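Local coordinates for protein phytochromobilin synthase (Solanum lycopersicum, PDB 6KME) that binds biliverdin IX alpha and probably reduces it to phytochromobilin with electrons from ferredoxin, at residues 54-62 with 256-264. The protein carries 1 engineered substitution. Residues are numbered along the deposited sequence; the frame is centred on the assembly and turned at random.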
ATOM      1  N   PRO A  54     -17.412  -6.358  -7.737  1.00 35.14           N
ATOM      2  CA  PRO A  54     -18.022  -7.662  -7.423  1.00 32.24           C
ATOM      3  C   PRO A  54     -17.526  -8.253  -6.115  1.00 29.21           C
ATOM      4  O   PRO A  54     -18.197  -9.120  -5.547  1.00 32.00           O
ATOM      5  CB  PRO A  54     -17.613  -8.542  -8.613  1.00 34.02           C
ATOM      6  CG  PRO A  54     -17.137  -7.596  -9.669  1.00 42.20           C
ATOM      7  CD  PRO A  54     -16.610  -6.403  -8.970  1.00 42.37           C
ATOM      8  N   LEU A  55     -16.372  -7.818  -5.616  1.00 32.37           N
ATOM      9  CA  LEU A  55     -15.884  -8.340  -4.343  1.00 36.17           C
ATOM     10  C   LEU A  55     -16.810  -7.992  -3.181  1.00 33.01           C
ATOM     11  O   LEU A  55     -16.775  -8.681  -2.158  1.00 28.28           O
ATOM     12  CB  LEU A  55     -14.469  -7.818  -4.068  1.00 32.11           C
ATOM     13  CG  LEU A  55     -13.364  -8.368  -4.974  1.00 27.76           C
ATOM     14  CD1 LEU A  55     -12.041  -7.598  -4.786  1.00 28.14           C
ATOM     15  CD2 LEU A  55     -13.171  -9.854  -4.711  1.00 32.78           C
ATOM     16  N   GLN A  56     -17.651  -6.958  -3.324  1.00 33.66           N
ATOM     17  CA  GLN A  56     -18.494  -6.567  -2.201  0.57 39.52           C
ATOM     18  C   GLN A  56     -19.467  -7.672  -1.802  1.00 42.10           C
ATOM     19  O   GLN A  56     -19.920  -7.686  -0.651  1.00 40.24           O
ATOM     20  CB  GLN A  56     -19.253  -5.270  -2.524  0.57 39.61           C
ATOM     21  CG  GLN A  56     -19.758  -4.509  -1.282  0.57 37.95           C
ATOM     22  CD  GLN A  56     -18.643  -3.856  -0.459  0.57 34.83           C
ATOM     23  OE1 GLN A  56     -18.005  -2.900  -0.902  0.57 34.36           O
ATOM     24  NE2 GLN A  56     -18.421  -4.363   0.751  0.57 24.65           N
ATOM     25  N   GLU A  57     -19.781  -8.604  -2.703  1.00 36.53           N
ATOM     26  CA  GLU A  57     -20.677  -9.707  -2.389  1.00 44.91           C
ATOM     27  C   GLU A  57     -19.974 -10.857  -1.686  1.00 49.78           C
ATOM     28  O   GLU A  57     -20.653 -11.772  -1.206  1.00 52.71           O
ATOM     29  CB  GLU A  57     -21.334 -10.235  -3.657  1.00 47.66           C
ATOM     30  CG  GLU A  57     -21.992  -9.162  -4.494  1.00 69.68           C
ATOM     31  CD  GLU A  57     -22.133  -9.589  -5.926  1.00 84.66           C
ATOM     32  OE1 GLU A  57     -22.093 -10.814  -6.171  1.00 86.97           O
ATOM     33  OE2 GLU A  57     -22.267  -8.707  -6.804  1.00 93.82           O
ATOM     34  N   LYS A  58     -18.640 -10.844  -1.632  1.00 37.56           N
ATOM     35  CA  LYS A  58     -17.885 -11.882  -0.944  1.00 40.91           C
ATOM     36  C   LYS A  58     -17.062 -11.366   0.229  1.00 36.13           C
ATOM     37  O   LYS A  58     -16.673 -12.173   1.083  1.00 35.11           O
ATOM     38  CB  LYS A  58     -16.955 -12.610  -1.929  1.00 41.17           C
ATOM     39  N   TYR A  59     -16.805 -10.056   0.315  1.00 29.18           N
ATOM     40  CA  TYR A  59     -15.977  -9.471   1.379  1.00 27.94           C
ATOM     41  C   TYR A  59     -16.650  -8.186   1.853  1.00 37.63           C
ATOM     42  O   TYR A  59     -16.561  -7.157   1.182  1.00 37.47           O
ATOM     43  CB  TYR A  59     -14.557  -9.197   0.888  1.00 23.70           C
ATOM     44  CG  TYR A  59     -13.882 -10.466   0.443  1.00 26.79           C
ATOM     45  CD1 TYR A  59     -13.297 -11.323   1.371  1.00 22.81           C
ATOM     46  CD2 TYR A  59     -13.875 -10.833  -0.895  1.00 31.08           C
ATOM     47  CE1 TYR A  59     -12.711 -12.515   0.971  1.00 26.91           C
ATOM     48  CE2 TYR A  59     -13.286 -12.017  -1.306  1.00 33.66           C
ATOM     49  CZ  TYR A  59     -12.703 -12.851  -0.370  1.00 31.58           C
ATOM     50  OH  TYR A  59     -12.126 -14.030  -0.783  1.00 28.17           O
ATOM     51  N   SER A  60     -17.302  -8.239   3.014  1.00 30.46           N
ATOM     52  CA  SER A  60     -17.946  -7.037   3.531  1.00 31.44           C
ATOM     53  C   SER A  60     -17.730  -6.901   5.031  1.00 32.82           C
ATOM     54  O   SER A  60     -17.252  -5.867   5.502  1.00 34.94           O
ATOM     55  CB  SER A  60     -19.445  -7.039   3.206  1.00 37.97           C
ATOM     56  OG  SER A  60     -20.081  -8.170   3.776  1.00 40.93           O
ATOM     57  N   SER A  61     -18.074  -7.942   5.783  1.00 34.30           N
ATOM     58  CA  SER A  61     -17.965  -7.919   7.231  1.00 36.13           C
ATOM     59  C   SER A  61     -17.545  -9.292   7.728  1.00 39.72           C
ATOM     60  O   SER A  61     -18.062 -10.317   7.269  1.00 37.20           O
ATOM     61  CB  SER A  61     -19.292  -7.506   7.877  1.00 42.76           C
ATOM     62  OG  SER A  61     -19.202  -7.575   9.282  1.00 48.54           O
ATOM     63  N   LEU A  62     -16.619  -9.306   8.683  1.00 30.92           N
ATOM     64  CA  LEU A  62     -16.080 -10.553   9.204  1.00 32.37           C
ATOM     65  C   LEU A  62     -15.730 -10.342  10.673  1.00 29.80           C
ATOM     66  O   LEU A  62     -15.043  -9.375  11.011  1.00 37.44           O
ATOM     67  CB  LEU A  62     -14.850 -10.957   8.383  1.00 29.41           C
ATOM     68  CG  LEU A  62     -14.513 -12.420   8.135  1.00 44.21           C
ATOM     69  CD1 LEU A  62     -15.714 -13.189   7.605  1.00 43.12           C
ATOM     70  CD2 LEU A  62     -13.340 -12.479   7.160  1.00 38.31           C
ATOM     71  N   ASP A 256      -7.266 -16.307   2.412  1.00 20.93           N
ATOM     72  CA  ASP A 256      -8.295 -15.972   1.436  1.00 25.98           C
ATOM     73  C   ASP A 256      -8.463 -14.458   1.307  1.00 21.63           C
ATOM     74  O   ASP A 256      -8.460 -13.918   0.197  1.00 22.94           O
ATOM     75  CB  ASP A 256      -9.605 -16.648   1.834  1.00 32.17           C
ATOM     76  CG  ASP A 256     -10.697 -16.452   0.809  1.00 46.10           C
ATOM     77  OD1 ASP A 256     -10.775 -17.257  -0.144  1.00 47.76           O
ATOM     78  OD2 ASP A 256     -11.472 -15.484   0.953  1.00 44.25           O
ATOM     79  N   VAL A 257      -8.595 -13.753   2.433  1.00 20.11           N
ATOM     80  CA  VAL A 257      -8.739 -12.293   2.399  1.00 23.99           C
ATOM     81  C   VAL A 257      -7.511 -11.643   1.763  1.00 24.42           C
ATOM     82  O   VAL A 257      -7.618 -10.660   1.019  1.00 25.46           O
ATOM     83  CB  VAL A 257      -8.980 -11.740   3.817  1.00 28.21           C
ATOM     84  CG1 VAL A 257      -8.849 -10.207   3.815  1.00 30.48           C
ATOM     85  CG2 VAL A 257     -10.349 -12.151   4.341  1.00 33.24           C
ATOM     86  N   ILE A 258      -6.327 -12.176   2.050  1.00 20.33           N
ATOM     87  CA  ILE A 258      -5.096 -11.566   1.561  1.00 23.40           C
ATOM     88  C   ILE A 258      -4.991 -11.693   0.045  1.00 25.66           C
ATOM     89  O   ILE A 258      -4.726 -10.710  -0.660  1.00 21.40           O
ATOM     90  CB  ILE A 258      -3.885 -12.196   2.275  1.00 23.02           C
ATOM     91  CG1 ILE A 258      -3.835 -11.709   3.728  1.00 16.08           C
ATOM     92  CG2 ILE A 258      -2.595 -11.893   1.523  1.00 23.69           C
ATOM     93  CD1 ILE A 258      -2.997 -12.594   4.674  1.00 23.43           C
ATOM     94  N   THR A 259      -5.186 -12.900  -0.484  1.00 23.52           N
ATOM     95  CA  THR A 259      -4.945 -13.147  -1.898  1.00 24.51           C
ATOM     96  C   THR A 259      -6.130 -12.797  -2.792  1.00 24.56           C
ATOM     97  O   THR A 259      -5.931 -12.504  -3.979  1.00 28.75           O
ATOM     98  CB  THR A 259      -4.585 -14.611  -2.123  1.00 29.87           C
ATOM     99  OG1 THR A 259      -5.653 -15.434  -1.628  1.00 30.60           O
ATOM    100  CG2 THR A 259      -3.288 -14.954  -1.396  1.00 24.75           C
ATOM    101  N   LYS A 260      -7.359 -12.853  -2.272  1.00 25.38           N
ATOM    102  CA  LYS A 260      -8.535 -12.600  -3.099  1.00 25.26           C
ATOM    103  C   LYS A 260      -9.156 -11.230  -2.875  1.00 22.63           C
ATOM    104  O   LYS A 260      -9.959 -10.784  -3.714  1.00 25.70           O
ATOM    105  CB  LYS A 260      -9.596 -13.680  -2.857  1.00 29.49           C
ATOM    106  CG  LYS A 260      -9.119 -15.080  -3.216  1.00 40.89           C
ATOM    107  CD  LYS A 260     -10.291 -16.021  -3.415  1.00 58.92           C
ATOM    108  CE  LYS A 260      -9.848 -17.474  -3.452  1.00 71.84           C
ATOM    109  NZ  LYS A 260      -9.488 -17.985  -2.095  1.00 72.21           N
ATOM    110  N   PHE A 261      -8.807 -10.537  -1.787  1.00 21.83           N
ATOM    111  CA  PHE A 261      -9.350  -9.200  -1.543  1.00 22.65           C
ATOM    112  C   PHE A 261      -8.239  -8.158  -1.482  1.00 25.36           C
ATOM    113  O   PHE A 261      -8.164  -7.304  -2.375  1.00 21.57           O
ATOM    114  CB  PHE A 261     -10.218  -9.178  -0.279  1.00 25.29           C
ATOM    115  CG  PHE A 261     -10.792  -7.825   0.028  1.00 29.22           C
ATOM    116  CD1 PHE A 261     -11.911  -7.361  -0.662  1.00 26.73           C
ATOM    117  CD2 PHE A 261     -10.181  -6.989   0.965  1.00 27.25           C
ATOM    118  CE1 PHE A 261     -12.436  -6.110  -0.404  1.00 25.90           C
ATOM    119  CE2 PHE A 261     -10.700  -5.737   1.237  1.00 25.79           C
ATOM    120  CZ  PHE A 261     -11.831  -5.290   0.547  1.00 28.75           C
ATOM    121  N   LEU A 262      -7.365  -8.196  -0.470  1.00 19.50           N
ATOM    122  CA  LEU A 262      -6.393  -7.118  -0.303  1.00 17.94           C
ATOM    123  C   LEU A 262      -5.475  -7.019  -1.504  1.00 20.30           C
ATOM    124  O   LEU A 262      -5.155  -5.917  -1.960  1.00 19.89           O
ATOM    125  CB  LEU A 262      -5.563  -7.334   0.971  1.00 18.90           C
ATOM    126  CG  LEU A 262      -6.354  -7.232   2.282  1.00 21.98           C
ATOM    127  CD1 LEU A 262      -5.477  -7.645   3.445  1.00 18.69           C
ATOM    128  CD2 LEU A 262      -6.882  -5.797   2.488  1.00 21.91           C
ATOM    129  N   PHE A 263      -5.017  -8.156  -2.020  1.00 21.26           N
ATOM    130  CA  PHE A 263      -4.125  -8.156  -3.169  1.00 17.65           C
ATOM    131  C   PHE A 263      -4.742  -8.944  -4.303  1.00 19.89           C
ATOM    132  O   PHE A 263      -4.062  -9.633  -5.061  1.00 20.25           O
ATOM    133  CB  PHE A 263      -2.737  -8.634  -2.746  1.00 15.40           C
ATOM    134  CG  PHE A 263      -2.212  -7.803  -1.618  1.00 19.73           C
ATOM    135  CD1 PHE A 263      -1.941  -6.457  -1.826  1.00 17.98           C
ATOM    136  CD2 PHE A 263      -2.155  -8.302  -0.336  1.00 17.44           C
ATOM    137  CE1 PHE A 263      -1.536  -5.648  -0.779  1.00 20.41           C
ATOM    138  CE2 PHE A 263      -1.746  -7.506   0.719  1.00 25.38           C
ATOM    139  CZ  PHE A 263      -1.439  -6.177   0.498  1.00 24.12           C
ATOM    140  N   ASN A 264      -6.068  -8.819  -4.414  1.00 19.58           N
ATOM    141  CA  ASN A 264      -6.812  -9.318  -5.562  1.00 23.78           C
ATOM    142  C   ASN A 264      -6.076  -8.964  -6.846  1.00 23.38           C
ATOM    143  O   ASN A 264      -5.622  -7.829  -7.025  1.00 25.85           O
ATOM    144  CB  ASN A 264      -8.221  -8.714  -5.561  1.00 21.49           C
ATOM    145  CG  ASN A 264      -9.024  -9.104  -6.781  1.00 23.50           C
ATOM    146  OD1 ASN A 264      -8.921  -8.469  -7.824  1.00 28.15           O
ATOM    147  ND2 ASN A 264      -9.843 -10.141  -6.653  1.00 24.47           N
TER
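Tyr-59 lays its ring along the side of helix 251-262 and meets Phe-261 and Asp-256 there. Phe-261 CB sits over the centre of one ring face, a CH-pi contact of 4.0 Å from CB to the centroid of the Tyr-59 ring. The two side chains run past each other in opposite directions. Their rings are inclined at 39°, neither stacked nor edge-to-face. With CG anti to the backbone N, Phe-261 carries its ring out beside the tyrosine, and its CD1 packs 3.6 Å from Tyr-59 CB. At the far end of the tyrosine, the hydroxyl OH hydrogen-bonds to Asp-256 OD2, which lies near the ring plane. The modelled 2.4 Å between Tyr-59 OH and Asp-256 OD2 is too short to be taken at face value. Lys-260 NZ, one helical turn on, forms a salt bridge to Asp-256 OD1 at an equally short, doubtful distance. The bend of the lysine chain at chi4 (74°) turns NZ back to it. Lys-260 CB also lies against the tyrosine hydroxyl.

Strand 51-63 borders the seven-stranded antiparallel sheet of this bilin reductase. A 3-10 turn and a loop interrupt it, and from these Leu-55 and Tyr-59 reach to the helix. Met-73 of the next strand touches both aromatic side chains. Val-257 CG2 meets Leu-62 CD2 tip to tip at 4.1 Å. The side chain of Val-257 is about 9 Å from the bound biliverdin IX alpha.

Leu-55 lies against the C-terminal end of the helix. Its CD2 rests 3.5 Å from Lys-260 O, and CD1 packs on Asn-264 CG and ND2. Asn-264 ND2 donates to Lys-260 O (3.0 Å), approaching from above the carbonyl plane. With an alanine in place of Asn-264, Lys-260 O would probably lose this donor and a gap would open beside Leu-55 CD1. Leu-83 of strand 81-91 touches both Leu-55 and Asn-264.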